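Local structure of haloalkane dehalogenase (Mycobacterium rhodesiae, 4MJ3) at residues R22-D27 with E110-A115; R63-V68 with E292-F297; S87-S92 with A198-A203; G129-G134 with T225-K230; D154-P157 with F161-W164. The protein catalyses the hydrolytic removal of halogen from haloalkanes, giving an alcohol and a halide ion, and probably uses an alpha/beta hydrolase active site. All blocks are in the same frame, centred on the assembly; numbering follows the deposited sequence.

Interaction 1: R22-D27 with E110-A115; sequences RYVEVD and EEIGLA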
# COMPACT_ATOMS: atom_id res chain seq x y z
N ARG A 22 12.53 11.86 1.40
CA ARG A 22 12.98 11.76 2.78
C ARG A 22 13.28 10.30 3.04
O ARG A 22 12.77 9.41 2.34
CB ARG A 22 11.92 12.30 3.74
CG ARG A 22 11.42 13.70 3.40
CD ARG A 22 12.29 14.83 3.93
NE ARG A 22 12.47 14.83 5.39
N TYR A 23 14.11 10.05 4.04
CA TYR A 23 14.55 8.72 4.33
C TYR A 23 14.62 8.43 5.82
O TYR A 23 14.92 9.32 6.61
CB TYR A 23 15.95 8.47 3.75
CG TYR A 23 16.04 8.69 2.28
CD1 TYR A 23 15.59 7.72 1.39
CD2 TYR A 23 16.55 9.87 1.77
CE1 TYR A 23 15.68 7.91 0.03
CE2 TYR A 23 16.63 10.07 0.41
CZ TYR A 23 16.18 9.09 -0.45
OH TYR A 23 16.25 9.27 -1.80
N VAL A 24 14.35 7.18 6.17
CA VAL A 24 14.61 6.65 7.50
C VAL A 24 15.38 5.34 7.36
O VAL A 24 15.30 4.69 6.32
CB VAL A 24 13.30 6.39 8.30
CG1 VAL A 24 12.65 7.70 8.73
CG2 VAL A 24 12.33 5.51 7.52
N GLU A 25 16.06 4.94 8.41
CA GLU A 25 16.77 3.66 8.42
C GLU A 25 16.11 2.72 9.40
O GLU A 25 15.70 3.13 10.47
CB GLU A 25 18.22 3.90 8.78
CG GLU A 25 18.81 4.94 7.85
CD GLU A 25 20.26 4.71 7.54
OE1 GLU A 25 21.05 4.58 8.50
OE2 GLU A 25 20.60 4.68 6.34
N VAL A 26 16.00 1.46 9.00
CA VAL A 26 15.41 0.41 9.83
C VAL A 26 16.33 -0.79 9.85
O VAL A 26 17.14 -0.97 8.96
CB VAL A 26 14.01 0.01 9.34
CG1 VAL A 26 13.07 1.23 9.33
CG2 VAL A 26 14.04 -0.59 7.95
N ASP A 27 16.18 -1.63 10.87
CA ASP A 27 16.93 -2.87 10.97
C ASP A 27 16.54 -3.81 9.83
O ASP A 27 15.36 -3.96 9.51
CB ASP A 27 16.61 -3.57 12.30
CG ASP A 27 17.25 -2.89 13.48
OD1 ASP A 27 18.14 -2.05 13.31
OD2 ASP A 27 16.85 -3.24 14.62
N GLU A 110 7.43 4.20 13.20
CA GLU A 110 7.98 4.56 14.49
C GLU A 110 9.13 5.56 14.38
O GLU A 110 9.23 6.48 15.19
CB GLU A 110 8.45 3.32 15.24
CG GLU A 110 7.33 2.41 15.71
CD GLU A 110 6.69 2.92 16.99
OE1 GLU A 110 5.96 3.92 16.92
OE2 GLU A 110 6.91 2.30 18.05
N GLU A 111 9.99 5.36 13.39
CA GLU A 111 11.17 6.21 13.21
C GLU A 111 10.75 7.61 12.73
O GLU A 111 11.29 8.61 13.20
CB GLU A 111 12.14 5.55 12.23
CG GLU A 111 13.53 6.16 12.24
CD GLU A 111 14.23 6.05 13.58
OE1 GLU A 111 14.19 4.95 14.19
OE2 GLU A 111 14.77 7.08 14.04
N ILE A 112 9.77 7.67 11.83
CA ILE A 112 9.22 8.94 11.40
C ILE A 112 8.49 9.64 12.57
O ILE A 112 8.57 10.86 12.70
CB ILE A 112 8.26 8.79 10.21
CG1 ILE A 112 9.03 8.22 9.00
CG2 ILE A 112 7.65 10.14 9.88
CD1 ILE A 112 8.14 7.68 7.92
N GLY A 113 7.87 8.85 13.44
CA GLY A 113 7.25 9.35 14.67
C GLY A 113 5.80 9.75 14.50
O GLY A 113 5.34 10.71 15.09
N LEU A 114 5.08 9.00 13.69
CA LEU A 114 3.68 9.32 13.39
C LEU A 114 2.75 8.91 14.54
O LEU A 114 2.96 7.87 15.17
CB LEU A 114 3.26 8.61 12.11
CG LEU A 114 4.08 8.91 10.86
CD1 LEU A 114 3.57 8.11 9.68
CD2 LEU A 114 4.05 10.39 10.53
N ALA A 115 1.73 9.74 14.78
CA ALA A 115 0.71 9.49 15.81
C ALA A 115 -0.69 9.74 15.26
O ALA A 115 -0.86 10.56 14.36
CB ALA A 115 0.96 10.40 17.01
O HOH W 1 14.68 2.17 13.01
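Glu111 lays the middle of its side chain along Val24. Glu111 CG is 3.9 Å from Val24 CG1 and 4.0 Å from Val24 CB. The two side chains run antiparallel to one another where they meet. CG stands anti to the backbone N of Glu111 (chi1 -165°), and the chain then bends at chi2 (61°). The carboxylate ends among solvent. A water donates to Glu111 OE1 at 3.1 Å and also to the backbone O of Glu25 at 2.9 Å. The methylenes are thus packed while the charged end is linked to the strand through water.

Ile112 comes next and makes the apolar part of the contact. Ile112 CG1 meets Val24 CG1 at 3.7 Å, and the two side chains cross at about a right angle. Ile112 also touches Tyr38 and Ile79, so it reaches inward over the sheet.

Gly113, the first residue past the helix, has a positive phi (90°), a backbone shape that suits glycine. The chain turns there. Leu114, beyond the turn, packs on strands 48-52 and 75-79.

Val24 also packs on Ala108, earlier in the same helix, and its backbone is hydrogen-bonded to Met36 of strand 33-41. The arrangement is characteristic of the alpha/beta hydrolase fold: a helix covers one face of the sheet and reaches its antiparallel edge strand, here residues 22-27.

Interaction 2: R63-V68 with E292-F297; sequences RWMIPV and EAVVTF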
# COMPACT_ATOMS: atom_id res chain seq x y z
N ARG A 63 0.46 10.41 -6.15
CA ARG A 63 0.77 11.79 -6.56
C ARG A 63 -0.45 12.67 -6.83
O ARG A 63 -0.36 13.89 -6.64
CB ARG A 63 1.71 11.82 -7.77
CG ARG A 63 1.06 11.44 -9.10
CD ARG A 63 2.11 11.03 -10.11
NE ARG A 63 1.52 10.62 -11.38
CZ ARG A 63 0.94 9.45 -11.61
NH1 ARG A 63 0.83 8.54 -10.63
NH2 ARG A 63 0.44 9.19 -12.80
N TRP A 64 -1.55 12.10 -7.29
CA TRP A 64 -2.76 12.91 -7.51
C TRP A 64 -3.53 13.20 -6.21
O TRP A 64 -4.29 14.17 -6.15
CB TRP A 64 -3.70 12.24 -8.52
CG TRP A 64 -3.07 11.82 -9.79
CD1 TRP A 64 -2.99 10.56 -10.28
CD2 TRP A 64 -2.43 12.66 -10.76
NE1 TRP A 64 -2.34 10.55 -11.50
CE2 TRP A 64 -2.00 11.83 -11.81
CE3 TRP A 64 -2.20 14.04 -10.84
CZ2 TRP A 64 -1.32 12.33 -12.94
CZ3 TRP A 64 -1.51 14.54 -11.96
CH2 TRP A 64 -1.09 13.68 -12.99
N MSE A 65 -3.34 12.37 -5.19
CA MSE A 65 -4.05 12.49 -3.91
C MSE A 65 -3.38 13.46 -2.97
O MSE A 65 -4.06 14.20 -2.25
CB MSE A 65 -4.13 11.11 -3.25
CG MSE A 65 -5.05 10.27 -4.10
SE MSE A 65 -5.37 8.52 -3.23
CE MSE A 65 -6.18 9.03 -1.54
N ILE A 66 -2.05 13.50 -2.98
CA ILE A 66 -1.32 14.32 -2.04
C ILE A 66 -1.72 15.82 -2.06
O ILE A 66 -1.99 16.37 -1.00
CB ILE A 66 0.21 14.11 -2.18
CG1 ILE A 66 0.59 12.71 -1.69
CG2 ILE A 66 0.97 15.17 -1.38
CD1 ILE A 66 1.94 12.23 -2.16
N PRO A 67 -1.79 16.47 -3.25
CA PRO A 67 -2.15 17.88 -3.25
C PRO A 67 -3.54 18.18 -2.68
O PRO A 67 -3.73 19.21 -2.05
CB PRO A 67 -2.07 18.27 -4.72
CG PRO A 67 -1.11 17.30 -5.32
CD PRO A 67 -1.41 16.02 -4.60
N VAL A 68 -4.49 17.29 -2.89
CA VAL A 68 -5.85 17.43 -2.35
C VAL A 68 -5.82 17.37 -0.82
O VAL A 68 -6.42 18.21 -0.15
CB VAL A 68 -6.79 16.33 -2.89
CG1 VAL A 68 -8.16 16.41 -2.25
CG2 VAL A 68 -6.89 16.43 -4.41
N GLU A 292 -10.78 13.29 -2.08
CA GLU A 292 -11.94 14.04 -1.60
C GLU A 292 -12.78 13.21 -0.62
O GLU A 292 -13.23 13.73 0.40
CB GLU A 292 -12.81 14.55 -2.76
CG GLU A 292 -12.15 15.68 -3.60
CD GLU A 292 -12.03 17.01 -2.88
OE1 GLU A 292 -12.42 17.10 -1.69
OE2 GLU A 292 -11.55 18.00 -3.50
N ALA A 293 -12.96 11.92 -0.91
CA ALA A 293 -13.66 11.03 0.01
C ALA A 293 -12.93 10.92 1.36
O ALA A 293 -13.57 10.92 2.41
CB ALA A 293 -13.85 9.65 -0.60
N VAL A 294 -11.59 10.87 1.33
CA VAL A 294 -10.81 10.83 2.56
C VAL A 294 -10.97 12.12 3.38
O VAL A 294 -11.17 12.05 4.59
CB VAL A 294 -9.31 10.57 2.27
CG1 VAL A 294 -8.49 10.74 3.53
CG2 VAL A 294 -9.12 9.18 1.67
N VAL A 295 -10.95 13.27 2.71
CA VAL A 295 -11.10 14.55 3.39
C VAL A 295 -12.48 14.60 4.05
O VAL A 295 -12.59 14.95 5.22
CB VAL A 295 -10.93 15.75 2.44
CG1 VAL A 295 -11.30 17.04 3.15
CG2 VAL A 295 -9.51 15.80 1.93
N THR A 296 -13.51 14.23 3.31
CA THR A 296 -14.88 14.23 3.83
C THR A 296 -15.01 13.36 5.08
O THR A 296 -15.61 13.76 6.09
CB THR A 296 -15.86 13.78 2.73
OG1 THR A 296 -15.90 14.78 1.71
CG2 THR A 296 -17.28 13.56 3.28
N PHE A 297 -14.41 12.17 5.01
CA PHE A 297 -14.40 11.19 6.11
C PHE A 297 -13.65 11.69 7.35
O PHE A 297 -14.13 11.54 8.47
CB PHE A 297 -13.79 9.90 5.57
CG PHE A 297 -13.47 8.86 6.60
CD1 PHE A 297 -14.47 8.19 7.28
CD2 PHE A 297 -12.16 8.47 6.79
CE1 PHE A 297 -14.15 7.19 8.19
CE2 PHE A 297 -11.82 7.46 7.69
CZ PHE A 297 -12.81 6.82 8.39
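Val68 CG1 meets the carboxylate end of Glu292, with 3.9 Å to Glu292 OE2 and 4.0 Å to Glu292 CD. The two side chains cross at about a right angle. Glu292 starts off to one side, and the bend at its chi2 (-70°) brings the carboxylate round to the valine. Val68 CG1 also lies 4.4 Å from Val295 CG2. With chi1 of Val68 at 176°, CG1 is the branch that meets both residues. A second touch is made by Met65, which is a selenomethionine here. Met65 CE reaches Val294 CG2 at 4.4 Å, at the end of a long side chain that starts off to one side.

The next shell surrounds these groups. Val68 also rests on Ala291, and Met65 on Gln283 and Leu290, all of helix 282-300. Val295 packs on Ala72, just after helix 66-71. Farther out, Arg63 forms a salt bridge with Glu284 of the same long helix. The two helices lie on the same side of the central sheet, as the first and last helices do in the alpha/beta hydrolase fold.

The direct contact is van der Waals packing at ordinary or generous distances. It is mostly apolar, with one charged group lying alongside a methyl. A directional polar tie to helix 282-300 comes instead from Arg63 and Glu284.

Interaction 3: S87-S92 with A198-A203; sequences SDKPTS and APFPDA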
# COMPACT_ATOMS: atom_id res chain seq x y z
N SER A 87 13.09 3.01 -1.86
CA SER A 87 13.60 2.24 -0.73
C SER A 87 14.64 1.21 -1.18
O SER A 87 14.71 0.85 -2.36
CB SER A 87 12.47 1.57 0.04
OG SER A 87 11.62 2.53 0.69
N ASP A 88 15.48 0.80 -0.25
CA ASP A 88 16.46 -0.24 -0.52
C ASP A 88 15.79 -1.58 -0.85
O ASP A 88 14.63 -1.82 -0.50
CB ASP A 88 17.41 -0.42 0.66
CG ASP A 88 18.43 0.71 0.77
OD1 ASP A 88 18.53 1.52 -0.17
OD2 ASP A 88 19.15 0.76 1.80
N LYS A 89 16.55 -2.45 -1.53
CA LYS A 89 15.98 -3.61 -2.20
C LYS A 89 16.86 -4.86 -1.97
O LYS A 89 17.81 -5.11 -2.71
CB LYS A 89 15.79 -3.34 -3.70
CG LYS A 89 14.94 -2.11 -3.99
CD LYS A 89 14.72 -1.88 -5.47
CE LYS A 89 13.73 -0.76 -5.70
NZ LYS A 89 14.20 0.54 -5.16
N PRO A 90 16.54 -5.63 -0.93
CA PRO A 90 17.14 -6.93 -0.74
C PRO A 90 17.12 -7.73 -2.05
O PRO A 90 16.14 -7.66 -2.81
CB PRO A 90 16.25 -7.56 0.34
CG PRO A 90 15.78 -6.37 1.13
CD PRO A 90 15.57 -5.28 0.13
N THR A 91 18.18 -8.51 -2.31
CA THR A 91 18.36 -9.17 -3.58
C THR A 91 17.76 -10.57 -3.67
O THR A 91 17.64 -11.10 -4.76
CB THR A 91 19.87 -9.31 -3.91
OG1 THR A 91 20.50 -10.02 -2.86
CG2 THR A 91 20.48 -7.92 -4.04
N SER A 92 17.44 -11.17 -2.54
CA SER A 92 16.92 -12.54 -2.55
C SER A 92 15.43 -12.54 -2.29
O SER A 92 14.95 -11.86 -1.39
CB SER A 92 17.60 -13.42 -1.50
OG SER A 92 16.98 -14.71 -1.48
N ALA A 198 11.10 3.05 -13.03
CA ALA A 198 12.29 3.74 -12.52
C ALA A 198 12.99 3.00 -11.38
O ALA A 198 14.21 2.90 -11.38
CB ALA A 198 11.95 5.17 -12.12
N PRO A 199 12.23 2.42 -10.42
CA PRO A 199 12.90 1.68 -9.35
C PRO A 199 13.70 0.45 -9.78
O PRO A 199 14.51 -0.05 -8.99
CB PRO A 199 11.73 1.23 -8.45
CG PRO A 199 10.66 2.23 -8.72
CD PRO A 199 10.76 2.47 -10.20
N PHE A 200 13.45 -0.06 -10.98
CA PHE A 200 13.91 -1.40 -11.38
C PHE A 200 14.76 -1.38 -12.68
O PHE A 200 14.29 -1.76 -13.74
CB PHE A 200 12.69 -2.31 -11.59
CG PHE A 200 11.76 -2.39 -10.41
CD1 PHE A 200 12.23 -2.79 -9.15
CD2 PHE A 200 10.43 -2.03 -10.54
CE1 PHE A 200 11.39 -2.83 -8.07
CE2 PHE A 200 9.57 -2.09 -9.45
CZ PHE A 200 10.05 -2.52 -8.21
N PRO A 201 16.01 -0.89 -12.59
CA PRO A 201 16.86 -0.85 -13.80
C PRO A 201 17.01 -2.20 -14.47
O PRO A 201 17.16 -2.27 -15.69
CB PRO A 201 18.22 -0.37 -13.26
CG PRO A 201 17.92 0.32 -11.98
CD PRO A 201 16.63 -0.22 -11.45
N ASP A 202 16.96 -3.28 -13.70
CA ASP A 202 16.94 -4.61 -14.25
C ASP A 202 16.37 -5.60 -13.24
O ASP A 202 15.98 -5.20 -12.15
CB ASP A 202 18.36 -5.03 -14.72
CG ASP A 202 19.37 -5.06 -13.59
OD1 ASP A 202 19.05 -5.56 -12.51
OD2 ASP A 202 20.50 -4.59 -13.79
N ALA A 203 16.35 -6.87 -13.59
CA ALA A 203 15.70 -7.90 -12.78
C ALA A 203 16.32 -8.08 -11.41
O ALA A 203 15.64 -8.53 -10.49
CB ALA A 203 15.67 -9.22 -13.53
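The backbone of Lys89 is extended and paired with Leu4 of strand 3-4, whereas Pro199 and Phe200 lie in an irregular loop facing it, so Lys89 meets the loop with its side chain, at both a backbone carbonyl and side chains. Lys89 CE lies 3.5 Å from the carbonyl O of Pro199 and 3.9 Å from Pro199 CB. Lys89 CE is also 3.9 Å from Phe200 CE1 and approaches that ring obliquely. Pro199 CB in turn sits 3.9 Å above the centre of the Phe200 ring, so the loop side is a compact pair.

The loop follows helix 190-197, in what is probably the helical cap, as in other haloalkane dehalogenases. The contact would then join the cap to the small antiparallel pair of strands 3-4 and 89-90.

The Lys89 chain runs nearly straight and bends only at chi4 (61°). That bend turns Lys89 NZ back to the carbonyl O of Ser87, at 2.9 Å and close to straight off the carbonyl (C=O...N 163°). NZ also bonds Gly85 O, its strongest partner, and Thr6 OG1. The buried ammonium group is thus held by three oxygens. Thr6 OG1 is hydrogen-bonded to Pro199 O as well, which ties the lysine end and the loop carbonyl to one hydroxyl.

Interaction 4: G129-G134 with T225-K230; sequences GLRLVG and TPANRK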
# COMPACT_ATOMS: atom_id res chain seq x y z
N GLY A 129 -0.85 -2.77 6.08
CA GLY A 129 -1.44 -1.74 6.91
C GLY A 129 -2.56 -2.21 7.83
O GLY A 129 -2.58 -1.85 9.01
N LEU A 130 -3.47 -3.04 7.31
CA LEU A 130 -4.57 -3.55 8.14
C LEU A 130 -4.05 -4.50 9.23
O LEU A 130 -4.59 -4.54 10.35
CB LEU A 130 -5.64 -4.23 7.29
CG LEU A 130 -6.40 -3.33 6.31
CD1 LEU A 130 -7.24 -4.18 5.38
CD2 LEU A 130 -7.26 -2.33 7.05
N ARG A 131 -3.00 -5.26 8.93
CA ARG A 131 -2.36 -6.05 9.96
C ARG A 131 -1.76 -5.16 11.05
O ARG A 131 -1.88 -5.47 12.24
CB ARG A 131 -1.30 -6.96 9.35
CG ARG A 131 -0.55 -7.75 10.41
CD ARG A 131 -0.08 -9.10 9.89
NE ARG A 131 1.06 -9.55 10.66
CZ ARG A 131 1.88 -10.53 10.32
NH1 ARG A 131 1.68 -11.23 9.21
NH2 ARG A 131 2.92 -10.81 11.10
N LEU A 132 -1.15 -4.04 10.66
CA LEU A 132 -0.62 -3.10 11.62
C LEU A 132 -1.73 -2.46 12.47
O LEU A 132 -1.52 -2.22 13.66
CB LEU A 132 0.24 -2.03 10.95
CG LEU A 132 1.58 -2.56 10.39
CD1 LEU A 132 2.26 -1.47 9.60
CD2 LEU A 132 2.46 -3.06 11.53
N VAL A 133 -2.89 -2.24 11.89
CA VAL A 133 -4.03 -1.70 12.65
C VAL A 133 -4.40 -2.74 13.72
O VAL A 133 -4.64 -2.40 14.87
CB VAL A 133 -5.23 -1.34 11.75
CG1 VAL A 133 -6.44 -0.92 12.57
CG2 VAL A 133 -4.86 -0.21 10.79
N GLY A 134 -4.47 -4.01 13.32
CA GLY A 134 -4.77 -5.09 14.26
C GLY A 134 -3.75 -5.21 15.38
O GLY A 134 -4.11 -5.45 16.52
N THR A 225 -0.50 -17.15 8.37
CA THR A 225 -1.85 -17.49 8.85
C THR A 225 -2.05 -17.21 10.35
O THR A 225 -3.02 -16.54 10.72
CB THR A 225 -2.25 -18.93 8.45
OG1 THR A 225 -2.40 -18.98 7.03
CG2 THR A 225 -3.57 -19.34 9.11
N PRO A 226 -1.12 -17.68 11.22
CA PRO A 226 -1.38 -17.43 12.65
C PRO A 226 -1.43 -15.93 13.02
O PRO A 226 -2.39 -15.48 13.65
CB PRO A 226 -0.23 -18.14 13.35
CG PRO A 226 0.22 -19.18 12.38
CD PRO A 226 0.05 -18.55 11.02
N ALA A 227 -0.46 -15.16 12.56
CA ALA A 227 -0.46 -13.71 12.84
C ALA A 227 -1.65 -12.99 12.19
O ALA A 227 -2.22 -12.09 12.78
CB ALA A 227 0.83 -13.08 12.38
N ASN A 228 -2.03 -13.39 10.97
CA ASN A 228 -3.13 -12.70 10.29
C ASN A 228 -4.46 -13.00 10.96
O ASN A 228 -5.33 -12.13 11.03
CB ASN A 228 -3.19 -13.02 8.81
CG ASN A 228 -2.10 -12.31 8.03
OD1 ASN A 228 -1.17 -11.75 8.59
ND2 ASN A 228 -2.24 -12.32 6.73
N ARG A 229 -4.62 -14.23 11.47
CA ARG A 229 -5.85 -14.55 12.20
C ARG A 229 -5.97 -13.69 13.45
O ARG A 229 -7.05 -13.19 13.76
CB ARG A 229 -5.89 -16.02 12.61
CG ARG A 229 -6.19 -16.95 11.46
CD ARG A 229 -6.05 -18.38 11.92
NE ARG A 229 -6.45 -19.33 10.89
CZ ARG A 229 -6.18 -20.64 10.97
NH1 ARG A 229 -5.53 -21.12 12.03
NH2 ARG A 229 -6.55 -21.45 10.00
N LYS A 230 -4.86 -13.50 14.13
CA LYS A 230 -4.86 -12.67 15.33
C LYS A 230 -5.15 -11.22 15.00
O LYS A 230 -5.97 -10.56 15.68
CB LYS A 230 -3.53 -12.77 16.08
CG LYS A 230 -3.36 -14.12 16.76
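Arg131 reaches across from helix 124-135 to Ala227 and Asn228 of helix 225-235. In the alpha/beta hydrolase fold the first of these helices follows the nucleophile elbow. The second lies just before strand 242-244. The helices come close here, with the CA atoms of Arg131 and Asn228 6.7 Å apart.

One hydrogen bond spans the gap. Arg131 NH1 donates to Asn228 OD1 at 3.0 Å, with a bent N-H...O angle of 132°. The guanidinium and amide planes stand 77° apart, and OD1 lies out of the guanidinium plane. Asn228 is held in turn by Pro151, whose carbonyl O takes its ND2.

Other polar partners hold the arginine as well. NE forms a salt bridge with Glu135, one turn farther along its own helix. NH2 makes a weak hydrogen bond to Gln99 OE1. These partners would steady the rotation of the guanidinium group.

The rest is packing. CG of Arg131 is anti to its backbone N (chi1 177°), which sends the chain out toward the other helix. Ala227 CB then rests on one guanidinium face, 3.3 Å above the plane of Arg131 and offset toward the rim. Ala227 CB is 3.4 Å from Arg131 CZ. Asn228 OD1 also touches the aliphatic part of the arginine, 3.1 Å from Arg131 CD.

Interaction 5: D154-P157 with F161-W164; sequences DHHP and FLAW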
# COMPACT_ATOMS: atom_id res chain seq x y z
N ASP A 154 -7.64 -18.66 4.95
CA ASP A 154 -8.79 -19.53 5.16
C ASP A 154 -9.82 -19.52 4.04
O ASP A 154 -10.63 -20.43 3.98
CB ASP A 154 -9.44 -19.19 6.50
CG ASP A 154 -8.54 -19.56 7.66
OD1 ASP A 154 -8.12 -20.74 7.74
OD2 ASP A 154 -8.25 -18.69 8.52
N HIS A 155 -9.76 -18.52 3.15
CA HIS A 155 -10.73 -18.39 2.07
C HIS A 155 -10.03 -18.32 0.70
O HIS A 155 -8.95 -17.81 0.60
CB HIS A 155 -11.59 -17.14 2.31
CG HIS A 155 -12.32 -17.19 3.61
ND1 HIS A 155 -13.44 -17.98 3.79
CD2 HIS A 155 -12.06 -16.64 4.81
CE1 HIS A 155 -13.83 -17.90 5.05
NE2 HIS A 155 -13.01 -17.08 5.69
N HIS A 156 -10.67 -18.89 -0.32
CA HIS A 156 -10.16 -18.89 -1.70
C HIS A 156 -10.03 -17.44 -2.15
O HIS A 156 -10.95 -16.66 -1.95
CB HIS A 156 -11.12 -19.65 -2.61
CG HIS A 156 -10.59 -19.95 -3.97
ND1 HIS A 156 -10.76 -19.09 -5.04
CD2 HIS A 156 -9.87 -21.00 -4.45
CE1 HIS A 156 -10.18 -19.60 -6.11
NE2 HIS A 156 -9.64 -20.76 -5.78
N PRO A 157 -8.89 -17.05 -2.75
CA PRO A 157 -8.65 -15.65 -3.10
C PRO A 157 -9.39 -15.17 -4.36
O PRO A 157 -9.36 -13.98 -4.66
CB PRO A 157 -7.13 -15.62 -3.35
CG PRO A 157 -6.84 -16.98 -3.91
CD PRO A 157 -7.76 -17.92 -3.16
N PHE A 161 -7.32 -13.02 -8.72
CA PHE A 161 -6.02 -13.02 -8.06
C PHE A 161 -5.12 -14.12 -8.59
O PHE A 161 -3.93 -13.88 -8.87
CB PHE A 161 -6.12 -13.16 -6.54
CG PHE A 161 -4.76 -13.34 -5.92
CD1 PHE A 161 -3.92 -12.25 -5.77
CD2 PHE A 161 -4.29 -14.60 -5.61
CE1 PHE A 161 -2.63 -12.41 -5.29
CE2 PHE A 161 -2.99 -14.76 -5.12
CZ PHE A 161 -2.18 -13.67 -4.96
N LEU A 162 -5.64 -15.35 -8.75
CA LEU A 162 -4.79 -16.44 -9.23
C LEU A 162 -4.19 -16.20 -10.62
O LEU A 162 -3.05 -16.59 -10.91
CB LEU A 162 -5.56 -17.78 -9.21
CG LEU A 162 -5.90 -18.26 -7.79
CD1 LEU A 162 -6.79 -19.49 -7.85
CD2 LEU A 162 -4.63 -18.58 -7.00
N ALA A 163 -4.95 -15.53 -11.49
CA ALA A 163 -4.45 -15.21 -12.83
C ALA A 163 -3.30 -14.21 -12.74
O ALA A 163 -2.28 -14.34 -13.44
CB ALA A 163 -5.57 -14.65 -13.68
N TRP A 164 -3.46 -13.22 -11.88
CA TRP A 164 -2.38 -12.25 -11.62
C TRP A 164 -1.16 -12.97 -11.03
O TRP A 164 -0.03 -12.80 -11.50
CB TRP A 164 -2.84 -11.09 -10.71
CG TRP A 164 -1.71 -10.52 -9.91
CD1 TRP A 164 -1.53 -10.65 -8.56
CD2 TRP A 164 -0.55 -9.86 -10.40
NE1 TRP A 164 -0.37 -10.03 -8.18
CE2 TRP A 164 0.27 -9.57 -9.30
CE3 TRP A 164 -0.12 -9.45 -11.68
CZ2 TRP A 164 1.49 -8.92 -9.43
CZ3 TRP A 164 1.09 -8.81 -11.81
CH2 TRP A 164 1.87 -8.54 -10.69
O HOH W 2 -9.66 -12.39 -6.95
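Pro157 and Phe161 form the tight part of this contact. Pro157 CB lies 3.8 Å from Phe161 CD2, and Pro157 CG is 3.9 Å from Phe161 CD2. The proline approaches the ring obliquely. Phe161 CG is anti to the backbone N (chi1 173°), which turns the ring toward the proline. This side faces the protein: Pro157 also touches Ile218, and Phe161 touches Val216. The proline ring is shared with Leu162. Leu162 CD2 is 4.1 Å from Pro157 CG, the two side chains crossing at about a right angle.

The outer side is more exposed and rests on fewer atoms. The other methyl of Leu162, CD1, meets His156 NE2 at 3.7 Å, again obliquely to the ring. His156 is exposed. Its imidazole is backed by Pro157 CD, 3.5 Å above one face of the His156 ring and offset toward the rim, so the proline helps to set the position of the ring against Leu162.

A water completes the contact at the backbone. It donates to the carbonyl O of Pro157 at 2.8 Å and accepts from Phe161 N at 3.0 Å. It thus bridges a carbonyl and an amide four residues apart, where a direct bond would sit in a regular helix.

The arrangement is that of the loop before helix 159-170 packing against the start of that helix. In haloalkane dehalogenases this part of the chain leads from the main domain into the helical cap.

In the fold
Interactions 2, 3 and 4 are buried, while interactions 1 and 5 are partly open to solvent. The two open contacts each include a bridging water, and their centres lie 33 Å apart on opposite sides of the chain's centre. Interactions 1, 2 and 4 join elements of the alpha/beta core: edge strand with helix, then two helix pairs. Helix 98-112 supplies a segment of interaction 1 and, through Tyr98, also meets Arg131 and Asn228 of interaction 4. Interactions 3 and 5 involve the probable cap region. Interaction 2 is mostly apolar, whereas interactions 3 and 4 each centre on a buried basic side chain with several polar partners. Interactions 4 and 5 touch directly through the salt bridge of Arg229 with Asp154.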